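Local coordinates for ofchtiv-allosamidin (Ostrinia furnacalis, PDB 6JMB), which probably hydrolyses the beta-1,4-linked N-acetylglucosamine chains of chitin as a family 18 glycosyl hydrolase, and here holds the inhibitor allosamidin, at residues A[6-11]-A[31-36]; A[11-16]-A[343-348]; A[284-289]-A[348-353]. All coordinates share one frame; numbering follows the deposited sequence. Where two conformers were deposited one is given.

Contact 1 of 3, residues A[6-11]-A[31-36]. With AMI (allosamizoline), chain C.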
loop_
_atom_site.group_PDB
_atom_site.type_symbol
_atom_site.label_atom_id
_atom_site.label_comp_id
_atom_site.label_asym_id
_atom_site.label_seq_id
_atom_site.Cartn_x
_atom_site.Cartn_y
_atom_site.Cartn_z
ATOM N N VAL A 6 1.432 -0.727 13.070
ATOM C CA VAL A 6 1.495 0.283 12.024
ATOM C C VAL A 6 2.562 -0.190 11.049
ATOM O O VAL A 6 3.750 -0.219 11.390
ATOM C CB VAL A 6 1.835 1.673 12.584
ATOM C CG1 VAL A 6 1.944 2.682 11.462
ATOM C CG2 VAL A 6 0.776 2.114 13.581
ATOM N N VAL A 7 2.143 -0.576 9.851
ATOM C CA VAL A 7 3.029 -1.169 8.851
ATOM C C VAL A 7 3.347 -0.091 7.822
ATOM O O VAL A 7 2.480 0.300 7.028
ATOM C CB VAL A 7 2.385 -2.404 8.203
ATOM C CG1 VAL A 7 3.314 -3.017 7.155
ATOM C CG2 VAL A 7 2.017 -3.435 9.266
ATOM N N CYS A 8 4.582 0.404 7.835
ATOM C CA CYS A 8 5.001 1.505 6.973
ATOM C C CYS A 8 5.798 0.957 5.801
ATOM O O CYS A 8 6.887 0.417 6.002
ATOM C CB CYS A 8 5.914 2.458 7.738
ATOM S SG CYS A 8 5.162 3.295 9.141
ATOM N N TYR A 9 5.298 1.158 4.587
ATOM C CA TYR A 9 6.085 0.857 3.396
ATOM C C TYR A 9 6.914 2.065 2.991
ATOM O O TYR A 9 6.455 3.211 3.078
ATOM C CB TYR A 9 5.175 0.480 2.231
ATOM C CG TYR A 9 4.652 -0.927 2.298
ATOM C CD1 TYR A 9 3.511 -1.236 3.019
ATOM C CD2 TYR A 9 5.307 -1.951 1.628
ATOM C CE1 TYR A 9 3.043 -2.529 3.067
ATOM C CE2 TYR A 9 4.842 -3.250 1.672
ATOM C CZ TYR A 9 3.698 -3.528 2.382
ATOM O OH TYR A 9 3.201 -4.816 2.428
ATOM N N TYR A 10 8.137 1.804 2.532
ATOM C CA TYR A 10 9.032 2.840 2.029
ATOM C C TYR A 10 9.354 2.524 0.573
ATOM O O TYR A 10 9.993 1.506 0.275
ATOM C CB TYR A 10 10.302 2.890 2.873
ATOM C CG TYR A 10 11.381 3.834 2.379
ATOM C CD1 TYR A 10 11.069 5.022 1.718
ATOM C CD2 TYR A 10 12.715 3.531 2.572
ATOM C CE1 TYR A 10 12.074 5.882 1.268
ATOM C CE2 TYR A 10 13.715 4.383 2.143
ATOM C CZ TYR A 10 13.392 5.547 1.493
ATOM O OH TYR A 10 14.404 6.381 1.064
ATOM N N GLY A 11 8.892 3.389 -0.332
ATOM C CA GLY A 11 9.277 3.317 -1.732
ATOM C C GLY A 11 10.683 3.859 -1.905
ATOM O O GLY A 11 10.882 5.076 -1.994
ATOM N N PHE A 31 10.115 5.392 15.200
ATOM C CA PHE A 31 9.170 5.237 16.297
ATOM C C PHE A 31 7.728 5.491 15.886
ATOM O O PHE A 31 6.828 5.344 16.716
ATOM C CB PHE A 31 9.560 6.142 17.468
ATOM C CG PHE A 31 10.719 5.621 18.264
ATOM C CD1 PHE A 31 10.545 4.568 19.146
ATOM C CD2 PHE A 31 11.980 6.177 18.125
ATOM C CE1 PHE A 31 11.608 4.081 19.888
ATOM C CE2 PHE A 31 13.050 5.688 18.862
ATOM C CZ PHE A 31 12.854 4.641 19.743
ATOM N N LEU A 32 7.481 5.868 14.636
ATOM C CA LEU A 32 6.127 6.057 14.144
ATOM C C LEU A 32 5.596 4.831 13.423
ATOM O O LEU A 32 4.475 4.863 12.908
ATOM C CB LEU A 32 6.056 7.286 13.236
ATOM C CG LEU A 32 6.230 8.633 13.941
ATOM C CD1 LEU A 32 6.189 9.781 12.935
ATOM C CD2 LEU A 32 5.165 8.811 15.016
ATOM N N CYS A 33 6.379 3.759 13.373
ATOM C CA CYS A 33 5.975 2.496 12.776
ATOM C C CYS A 33 6.331 1.375 13.738
ATOM O O CYS A 33 7.272 1.498 14.529
ATOM C CB CYS A 33 6.748 2.259 11.477
ATOM S SG CYS A 33 6.746 3.672 10.361
ATOM N N THR A 34 5.573 0.279 13.677
ATOM C CA THR A 34 5.994 -0.956 14.327
ATOM C C THR A 34 6.675 -1.905 13.360
ATOM O O THR A 34 7.524 -2.703 13.772
ATOM C CB THR A 34 4.809 -1.680 14.979
ATOM O OG1 THR A 34 3.836 -2.012 13.985
ATOM C CG2 THR A 34 4.162 -0.800 16.032
ATOM N N HIS A 35 6.325 -1.813 12.082
ATOM C CA HIS A 35 6.908 -2.618 11.023
ATOM C C HIS A 35 7.237 -1.677 9.880
ATOM O O HIS A 35 6.400 -0.856 9.493
ATOM C CB HIS A 35 5.913 -3.681 10.549
ATOM C CG HIS A 35 5.542 -4.664 11.614
ATOM N ND1 HIS A 35 4.792 -4.318 12.718
ATOM C CD2 HIS A 35 5.833 -5.978 11.753
ATOM C CE1 HIS A 35 4.637 -5.378 13.491
ATOM N NE2 HIS A 35 5.261 -6.399 12.930
ATOM N N LEU A 36 8.462 -1.754 9.380
ATOM C CA LEU A 36 8.914 -0.920 8.272
ATOM C C LEU A 36 9.346 -1.840 7.143
ATOM O O LEU A 36 10.093 -2.797 7.375
ATOM C CB LEU A 36 10.064 -0.000 8.709
ATOM C CG LEU A 36 9.599 1.418 9.065
ATOM C CD1 LEU A 36 10.554 2.110 10.030
ATOM C CD2 LEU A 36 9.458 2.232 7.780
HETATM C C1 AMI C . 0.834 -0.646 -4.048
HETATM C C2 AMI C . 1.879 -1.646 -4.689
HETATM C C3 AMI C . 2.919 -0.784 -5.208
HETATM C C4 AMI C . 2.168 0.548 -5.620
HETATM C C5 AMI C . 1.342 0.767 -4.443
HETATM C C6 AMI C . 0.159 1.773 -4.691
HETATM C C7 AMI C . 1.775 -1.925 -2.497
HETATM C C8 AMI C . 2.878 -3.708 -1.053
HETATM C C9 AMI C . 1.412 -1.908 0.032
HETATM N N2 AMI C . 2.278 -2.416 -3.711
HETATM N N7 AMI C . 2.025 -2.519 -1.178
HETATM O O3 AMI C . 3.607 -1.416 -6.287
HETATM O O4 AMI C . 3.004 1.686 -5.777
HETATM O O6 AMI C . -0.587 1.322 -5.804
HETATM O O7 AMI C . 0.985 -0.821 -2.621
#

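Contact 2 of 3, residues A[11-16]-A[343-348]. With AMI (allosamizoline), chain C; NAA (2-acetamido-2-deoxy-beta-D-allopyranose), chain B; NAA (2-acetamido-2-deoxy-beta-D-allopyranose), chain D.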
loop_
_atom_site.group_PDB
_atom_site.type_symbol
_atom_site.label_atom_id
_atom_site.label_comp_id
_atom_site.label_asym_id
_atom_site.label_seq_id
_atom_site.Cartn_x
_atom_site.Cartn_y
_atom_site.Cartn_z
ATOM N N GLY A 11 8.892 3.389 -0.332
ATOM C CA GLY A 11 9.277 3.317 -1.732
ATOM C C GLY A 11 10.683 3.859 -1.905
ATOM O O GLY A 11 10.882 5.076 -1.994
ATOM N N THR A 12 11.668 2.958 -1.929
ATOM C CA THR A 12 13.063 3.343 -1.735
ATOM C C THR A 12 13.616 4.202 -2.867
ATOM O O THR A 12 14.628 4.887 -2.665
ATOM C CB THR A 12 13.931 2.099 -1.509
ATOM O OG1 THR A 12 13.785 1.205 -2.618
ATOM C CG2 THR A 12 13.517 1.383 -0.220
ATOM N N TRP A 13 12.978 4.196 -4.040
ATOM C CA TRP A 13 13.401 5.048 -5.144
ATOM C C TRP A 13 13.171 6.528 -4.858
ATOM O O TRP A 13 13.627 7.375 -5.638
ATOM C CB TRP A 13 12.679 4.631 -6.435
ATOM C CG TRP A 13 11.195 4.542 -6.270
ATOM C CD1 TRP A 13 10.290 5.533 -6.495
ATOM C CD2 TRP A 13 10.442 3.401 -5.828
ATOM N NE1 TRP A 13 9.019 5.083 -6.226
ATOM C CE2 TRP A 13 9.088 3.779 -5.810
ATOM C CE3 TRP A 13 10.786 2.099 -5.447
ATOM C CZ2 TRP A 13 8.074 2.904 -5.426
ATOM C CZ3 TRP A 13 9.776 1.230 -5.063
ATOM C CH2 TRP A 13 8.437 1.638 -5.056
ATOM N N ALA A 14 12.490 6.869 -3.760
ATOM C CA ALA A 14 12.298 8.275 -3.413
ATOM C C ALA A 14 13.603 8.979 -3.074
ATOM O O ALA A 14 13.628 10.217 -3.008
ATOM C CB ALA A 14 11.315 8.394 -2.246
ATOM N N THR A 15 14.682 8.230 -2.862
ATOM C CA THR A 15 15.976 8.852 -2.628
ATOM C C THR A 15 16.455 9.646 -3.835
ATOM O O THR A 15 17.287 10.548 -3.676
ATOM C CB THR A 15 17.005 7.789 -2.230
ATOM O OG1 THR A 15 18.230 8.433 -1.851
ATOM C CG2 THR A 15 17.280 6.834 -3.389
ATOM N N TYR A 16 15.943 9.350 -5.028
ATOM C CA TYR A 16 16.358 10.044 -6.241
ATOM C C TYR A 16 15.572 11.320 -6.503
ATOM O O TYR A 16 15.926 12.070 -7.422
ATOM C CB TYR A 16 16.244 9.118 -7.456
ATOM C CG TYR A 16 17.108 7.894 -7.348
ATOM C CD1 TYR A 16 18.493 7.999 -7.320
ATOM C CD2 TYR A 16 16.544 6.629 -7.248
ATOM C CE1 TYR A 16 19.289 6.881 -7.214
ATOM C CE2 TYR A 16 17.334 5.503 -7.140
ATOM C CZ TYR A 16 18.704 5.635 -7.116
ATOM O OH TYR A 16 19.500 4.520 -7.013
ATOM N N MET A 343 -1.857 -0.282 7.621
ATOM C CA MET A 343 -0.742 -0.344 6.690
ATOM C C MET A 343 -0.808 0.908 5.825
ATOM O O MET A 343 -1.901 1.383 5.504
ATOM C CB MET A 343 -0.893 -1.593 5.805
ATOM C CG MET A 343 0.118 -1.727 4.694
ATOM S SD MET A 343 -0.146 -3.223 3.706
ATOM C CE MET A 343 -1.520 -2.751 2.656
ATOM N N LEU A 344 0.347 1.463 5.459
ATOM C CA LEU A 344 0.352 2.668 4.649
ATOM C C LEU A 344 1.283 2.539 3.455
ATOM O O LEU A 344 2.422 2.088 3.579
ATOM C CB LEU A 344 0.722 3.909 5.474
ATOM C CG LEU A 344 2.090 3.820 6.136
ATOM C CD1 LEU A 344 2.862 5.126 5.999
ATOM C CD2 LEU A 344 1.936 3.458 7.612
ATOM N N TRP A 345 0.787 2.952 2.298
ATOM C CA TRP A 345 1.621 3.200 1.129
ATOM C C TRP A 345 1.537 4.693 0.855
ATOM O O TRP A 345 0.471 5.183 0.461
ATOM C CB TRP A 345 1.115 2.433 -0.096
ATOM C CG TRP A 345 2.077 2.625 -1.216
ATOM C CD1 TRP A 345 2.083 3.646 -2.137
ATOM C CD2 TRP A 345 3.239 1.836 -1.479
ATOM N NE1 TRP A 345 3.175 3.515 -2.973
ATOM C CE2 TRP A 345 3.898 2.418 -2.586
ATOM C CE3 TRP A 345 3.786 0.690 -0.894
ATOM C CZ2 TRP A 345 5.074 1.887 -3.116
ATOM C CZ3 TRP A 345 4.951 0.165 -1.424
ATOM C CH2 TRP A 345 5.579 0.762 -2.525
ATOM N N SER A 346 2.629 5.438 1.080
ATOM C CA SER A 346 3.913 4.990 1.609
ATOM C C SER A 346 4.495 6.199 2.345
ATOM O O SER A 346 4.055 7.337 2.139
ATOM C CB SER A 346 4.850 4.559 0.477
ATOM O OG SER A 346 4.858 5.515 -0.572
ATOM N N ILE A 347 5.496 5.947 3.191
ATOM C CA ILE A 347 5.912 6.946 4.173
ATOM C C ILE A 347 6.503 8.183 3.507
ATOM O O ILE A 347 6.385 9.299 4.036
ATOM C CB ILE A 347 6.862 6.301 5.203
ATOM C CG1 ILE A 347 7.101 7.240 6.392
ATOM C CG2 ILE A 347 8.170 5.863 4.545
ATOM C CD1 ILE A 347 7.846 6.574 7.552
ATOM N N GLU A 348 7.125 8.020 2.337
ATOM C CA GLU A 348 7.876 9.101 1.720
ATOM C C GLU A 348 6.998 10.203 1.143
ATOM O O GLU A 348 7.544 11.219 0.694
ATOM C CB GLU A 348 8.825 8.548 0.659
ATOM C CG GLU A 348 8.125 8.007 -0.574
ATOM C CD GLU A 348 7.755 6.543 -0.465
ATOM O OE1 GLU A 348 7.921 5.939 0.619
ATOM O OE2 GLU A 348 7.281 5.986 -1.477
HETATM C C1 AMI C . 0.834 -0.646 -4.048
HETATM C C2 AMI C . 1.879 -1.646 -4.689
HETATM C C3 AMI C . 2.919 -0.784 -5.208
HETATM C C4 AMI C . 2.168 0.548 -5.620
HETATM C C5 AMI C . 1.342 0.767 -4.443
HETATM C C6 AMI C . 0.159 1.773 -4.691
HETATM C C7 AMI C . 1.775 -1.925 -2.497
HETATM C C8 AMI C . 2.878 -3.708 -1.053
HETATM C C9 AMI C . 1.412 -1.908 0.032
HETATM N N2 AMI C . 2.278 -2.416 -3.711
HETATM N N7 AMI C . 2.025 -2.519 -1.178
HETATM O O3 AMI C . 3.607 -1.416 -6.287
HETATM O O4 AMI C . 3.004 1.686 -5.777
HETATM O O6 AMI C . -0.587 1.322 -5.804
HETATM O O7 AMI C . 0.985 -0.821 -2.621
HETATM C C1 NAA B . 7.415 3.653 -9.921
HETATM C C2 NAA B . 8.728 3.377 -10.639
HETATM C C3 NAA B . 9.411 4.657 -11.035
HETATM C C4 NAA B . 8.539 5.568 -11.829
HETATM C C5 NAA B . 7.219 5.805 -11.087
HETATM C C6 NAA B . 6.211 6.516 -11.914
HETATM C C7 NAA B . 9.761 1.168 -9.779
HETATM C C8 NAA B . 10.666 0.435 -8.774
HETATM N N2 NAA B . 9.604 2.654 -9.683
HETATM O O3 NAA B . 9.707 5.364 -9.811
HETATM O O4 NAA B . 9.212 6.832 -11.927
HETATM O O5 NAA B . 6.547 4.528 -10.750
HETATM O O6 NAA B . 4.937 6.102 -11.386
HETATM O O7 NAA B . 9.178 0.552 -10.649
HETATM C C1 NAA D . 3.581 1.796 -7.041
HETATM C C2 NAA D . 4.029 3.231 -7.267
HETATM C C3 NAA D . 4.810 3.391 -8.516
HETATM C C4 NAA D . 5.999 2.449 -8.533
HETATM C C5 NAA D . 5.511 1.021 -8.333
HETATM C C6 NAA D . 6.626 0.021 -8.275
HETATM C C7 NAA D . 2.483 4.978 -6.209
HETATM C C8 NAA D . 1.151 5.734 -6.243
HETATM N N2 NAA D . 2.744 4.009 -7.303
HETATM O O3 NAA D . 3.916 3.116 -9.638
HETATM O O4 NAA D . 6.717 2.492 -9.783
HETATM O O5 NAA D . 4.799 0.942 -7.060
HETATM O O6 NAA D . 6.042 -1.259 -8.171
HETATM O O7 NAA D . 3.280 5.157 -5.369
#

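Contact 3 of 3, residues A[284-289]-A[348-353]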
loop_
_atom_site.group_PDB
_atom_site.type_symbol
_atom_site.label_atom_id
_atom_site.label_comp_id
_atom_site.label_asym_id
_atom_site.label_seq_id
_atom_site.Cartn_x
_atom_site.Cartn_y
_atom_site.Cartn_z
ATOM N N VAL A 284 -0.400 11.974 -7.059
ATOM C CA VAL A 284 0.312 13.045 -6.371
ATOM C C VAL A 284 0.478 12.637 -4.915
ATOM O O VAL A 284 -0.436 12.066 -4.314
ATOM C CB VAL A 284 -0.433 14.389 -6.541
ATOM C CG1 VAL A 284 -1.817 14.343 -5.903
ATOM C CG2 VAL A 284 0.393 15.536 -5.997
ATOM N N GLY A 285 1.657 12.883 -4.354
ATOM C CA GLY A 285 1.855 12.596 -2.946
ATOM C C GLY A 285 1.101 13.583 -2.073
ATOM O O GLY A 285 0.833 14.717 -2.468
ATOM N N TYR A 286 0.729 13.139 -0.867
ATOM C CA TYR A 286 0.099 14.071 0.065
ATOM C C TYR A 286 0.996 15.277 0.328
ATOM O O TYR A 286 0.510 16.413 0.387
ATOM C CB TYR A 286 -0.290 13.388 1.383
ATOM C CG TYR A 286 -0.855 14.381 2.371
ATOM C CD1 TYR A 286 -2.157 14.849 2.241
ATOM C CD2 TYR A 286 -0.068 14.901 3.398
ATOM C CE1 TYR A 286 -2.673 15.785 3.128
ATOM C CE2 TYR A 286 -0.573 15.841 4.283
ATOM C CZ TYR A 286 -1.875 16.272 4.143
ATOM O OH TYR A 286 -2.393 17.210 5.018
ATOM N N ASN A 287 2.305 15.050 0.500
ATOM C CA ASN A 287 3.232 16.161 0.707
ATOM C C ASN A 287 3.121 17.173 -0.422
ATOM O O ASN A 287 3.080 18.388 -0.182
ATOM C CB ASN A 287 4.675 15.655 0.853
ATOM C CG ASN A 287 5.199 14.945 -0.393
ATOM O OD1 ASN A 287 4.495 14.157 -1.031
ATOM N ND2 ASN A 287 6.464 15.207 -0.727
ATOM N N GLU A 288 3.027 16.688 -1.657
ATOM C CA GLU A 288 2.946 17.579 -2.805
ATOM C C GLU A 288 1.600 18.275 -2.863
ATOM O O GLU A 288 1.530 19.478 -3.135
ATOM C CB GLU A 288 3.184 16.779 -4.082
ATOM C CG GLU A 288 4.571 16.174 -4.170
ATOM C CD GLU A 288 4.722 15.229 -5.333
ATOM O OE1 GLU A 288 3.880 14.316 -5.487
ATOM O OE2 GLU A 288 5.691 15.397 -6.105
ATOM N N PHE A 289 0.517 17.547 -2.602
ATOM C CA PHE A 289 -0.794 18.143 -2.816
ATOM C C PHE A 289 -1.210 19.065 -1.679
ATOM O O PHE A 289 -1.848 20.098 -1.925
ATOM C CB PHE A 289 -1.870 17.097 -3.099
ATOM C CG PHE A 289 -3.083 17.690 -3.751
ATOM C CD1 PHE A 289 -2.953 18.356 -4.962
ATOM C CD2 PHE A 289 -4.328 17.633 -3.144
ATOM C CE1 PHE A 289 -4.048 18.945 -5.573
ATOM C CE2 PHE A 289 -5.442 18.214 -3.754
ATOM C CZ PHE A 289 -5.294 18.872 -4.974
ATOM N N GLU A 348 7.125 8.020 2.337
ATOM C CA GLU A 348 7.876 9.101 1.720
ATOM C C GLU A 348 6.998 10.203 1.143
ATOM O O GLU A 348 7.544 11.219 0.694
ATOM C CB GLU A 348 8.825 8.548 0.659
ATOM C CG GLU A 348 8.125 8.007 -0.574
ATOM C CD GLU A 348 7.755 6.543 -0.465
ATOM O OE1 GLU A 348 7.921 5.939 0.619
ATOM O OE2 GLU A 348 7.281 5.986 -1.477
ATOM N N THR A 349 5.670 10.049 1.142
ATOM C CA THR A 349 4.793 11.132 0.699
ATOM C C THR A 349 3.882 11.662 1.799
ATOM O O THR A 349 2.960 12.429 1.501
ATOM C CB THR A 349 3.991 10.776 -0.557
ATOM O OG1 THR A 349 3.125 9.671 -0.279
ATOM C CG2 THR A 349 4.918 10.421 -1.718
ATOM N N ASP A 350 4.094 11.274 3.055
ATOM C CA ASP A 350 3.556 12.094 4.124
ATOM C C ASP A 350 4.206 13.472 4.020
ATOM O O ASP A 350 5.210 13.662 3.324
ATOM C CB ASP A 350 3.862 11.454 5.487
ATOM C CG ASP A 350 2.866 11.854 6.585
ATOM O OD1 ASP A 350 2.079 12.814 6.418
ATOM O OD2 ASP A 350 2.879 11.192 7.646
ATOM N N ASP A 351 3.629 14.452 4.716
ATOM C CA ASP A 351 4.268 15.766 4.817
ATOM C C ASP A 351 5.405 15.655 5.835
ATOM O O ASP A 351 5.337 16.139 6.968
ATOM C CB ASP A 351 3.251 16.843 5.172
ATOM C CG ASP A 351 3.850 18.236 5.189
ATOM O OD1 ASP A 351 4.875 18.474 4.516
ATOM O OD2 ASP A 351 3.280 19.100 5.889
ATOM N N PHE A 352 6.470 14.974 5.404
ATOM C CA PHE A 352 7.545 14.622 6.326
ATOM C C PHE A 352 8.329 15.837 6.802
ATOM O O PHE A 352 8.879 15.812 7.910
ATOM C CB PHE A 352 8.440 13.507 5.762
ATOM C CG PHE A 352 9.157 13.845 4.475
ATOM C CD1 PHE A 352 8.501 13.777 3.256
ATOM C CD2 PHE A 352 10.508 14.160 4.483
ATOM C CE1 PHE A 352 9.174 14.054 2.062
ATOM C CE2 PHE A 352 11.183 14.438 3.298
ATOM C CZ PHE A 352 10.515 14.387 2.090
ATOM N N HIS A 353 8.353 16.912 6.018
ATOM C CA HIS A 353 9.007 18.152 6.417
ATOM C C HIS A 353 8.072 19.106 7.156
ATOM O O HIS A 353 8.517 20.180 7.581
ATOM C CB HIS A 353 9.566 18.885 5.191
ATOM C CG HIS A 353 10.730 18.206 4.535
ATOM N ND1 HIS A 353 11.778 17.655 5.245
ATOM C CD2 HIS A 353 11.026 18.023 3.225
ATOM C CE1 HIS A 353 12.663 17.154 4.400
ATOM N NE2 HIS A 353 12.230 17.365 3.168
HETATM O O HOH W 1 4.727 19.419 1.794
#

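Contact 1 of 3, residues A[6-11]-A[31-36]
Two neighbouring parallel strands of the family 18 TIM barrel meet here, with Val7 paired to His35 and Cys8 to Leu36, while a disulfide ties the loop just before the second strand, through Cys33, to Cys8 of the first. The evidence for the pairing is the bonding pattern: Cys8 N gives a nearly straight hydrogen bond to His35 O (2.8 Å), and Val6 O takes two donors. Thr34 N reaches Val6 O in the carbonyl plane, on a lone pair, at 3.0 Å. His35 N meets the same Val6 O at 3.1 Å, tilted 27° from the plane. Just before the paired residues a side chain takes over the bonding: Val6 N donates to Thr34 OG1 (2.9 Å). That hydroxyl lies between the backbone N and the carbonyl carbon of its own residue (chi1 60°), and in the plane of the His35 ring it is hydrogen-bonded to His35 ND1, so one oxygen couples Val6 to the imidazole.

Cys8 SG and Cys33 SG are bonded with a chi3 of -94°, a value usual for a relaxed disulfide. On the same side of the strands Leu36 CD2 packs against Cys8 CB at 3.6 Å, and His35 CB meets Val7 CG2 on the other. Beyond the pairing, Tyr9 points away from 31-36 into the barrel, where its OH is hydrogen-bonded to Asp122, which belongs to the DxDxE signature of the family. Allosamizoline covers one face of its ring: atom C9 stands 3.5 Å above the Tyr9 ring plane, displaced toward the rim and nearest to CE1.

Contact 2 of 3, residues A[11-16]-A[343-348]
Gly11, at the end of strand 5-11, passes Ser346 with their CA atoms 6.5 Å apart, just where the cis peptide between Trp345 and Ser346 turns the chain out of strand 341-345. Gly11 N donates to Glu348 OE1 at 2.9 Å, and Ser346 OG donates to Glu348 OE2 at 2.6 Å, 64° out of the carboxylate plane, so each oxygen has a donor and the group cannot easily turn. A CB on Gly11 would fall onto OE2. The Glu348 chain gets there by a bend at chi2 (-89°), and its CG packs on Ala14 CB at 3.6 Å. Such a cis peptide after the tryptophan of the last barrel strand is a feature of family 18 chitinases, where the indole floors the sugar-binding cleft. Here allosamizoline C5 stands 3.5 Å above one face of the Trp345 ring, and Ser346 CB backs the opposite face. At the edge, Trp345 NE1 donates to O7 of the N-acetylallosamine of chain D (2.9 Å). Trp13 reaches toward Trp345 tip to tip, CH2 to CZ2 at 3.9 Å, and the N-acetylallosamine of chain B lies over its face, with N2 above the ring centre.

Contact 3 of 3, residues A[284-289]-A[348-353]
Asn287 and Thr349 join the first turn of helix 286-295 to the loop after the last strand of the TIM barrel, and the bond between them gives a first-turn amide of the helix a loop carbonyl as acceptor: Asn287 N donates to Thr349 O at 2.9 Å. The Asn287 side chain then leans into the loop, its CB 3.2 Å from Asp350 O. Asn287 OD1 sits 3.5 Å from Thr349 CB. ND2 runs beside the Phe352 ring near CE1, amide and ring planes 41° apart. CG of Asn287 lies between the backbone N and the carbonyl carbon (chi1 63°). An alanine here would probably leave a gap where OD1 and ND2 lie against Thr349 CB and Phe352 CE1, while the backbone bond could stay.

Gly285, the N-cap residue, brings its CA within 3.7 Å of Thr349 CB, and its own N donates to Glu288 OE1, three residues on. Tyr286 turns a ring edge to Asp351 N, which lies near the ring plane and is itself held by Asp350 OD1. Further out, Asp350 also accepts from the amides of Leu363 and Leu364, at the start of helix 362-373, and Thr349 OG1 bonds to Phe249 O. Asp351 OD2 takes the amide of Cys356, whose disulfide with Cys290 links loop and helix again. A water gives one hydrogen to Asn287 O (2.8 Å) and the other to Asp351 OD1 (2.9 Å).

All three contacts are buried, with centres 10 to 15 Å from the middle of the chain, contact 3 being the outermost. Contacts 1 and 2 work on the same barrel wall, since strand 5-11 lies beside 341-345 and Val7 O probably accepts from Leu344 N. They share Gly11 and both touch allosamizoline. Contact 1 is backbone pairing reinforced by a disulfide; contact 2, at the strand ends, relies on a carboxylate and two indoles that line the sugar site. Contact 3 shares Glu348 with contact 2 but carries the loop away from the ligands toward helix 286-295, using a helix-start amide bonded to a loop carbonyl, small polar groups and a bridging water.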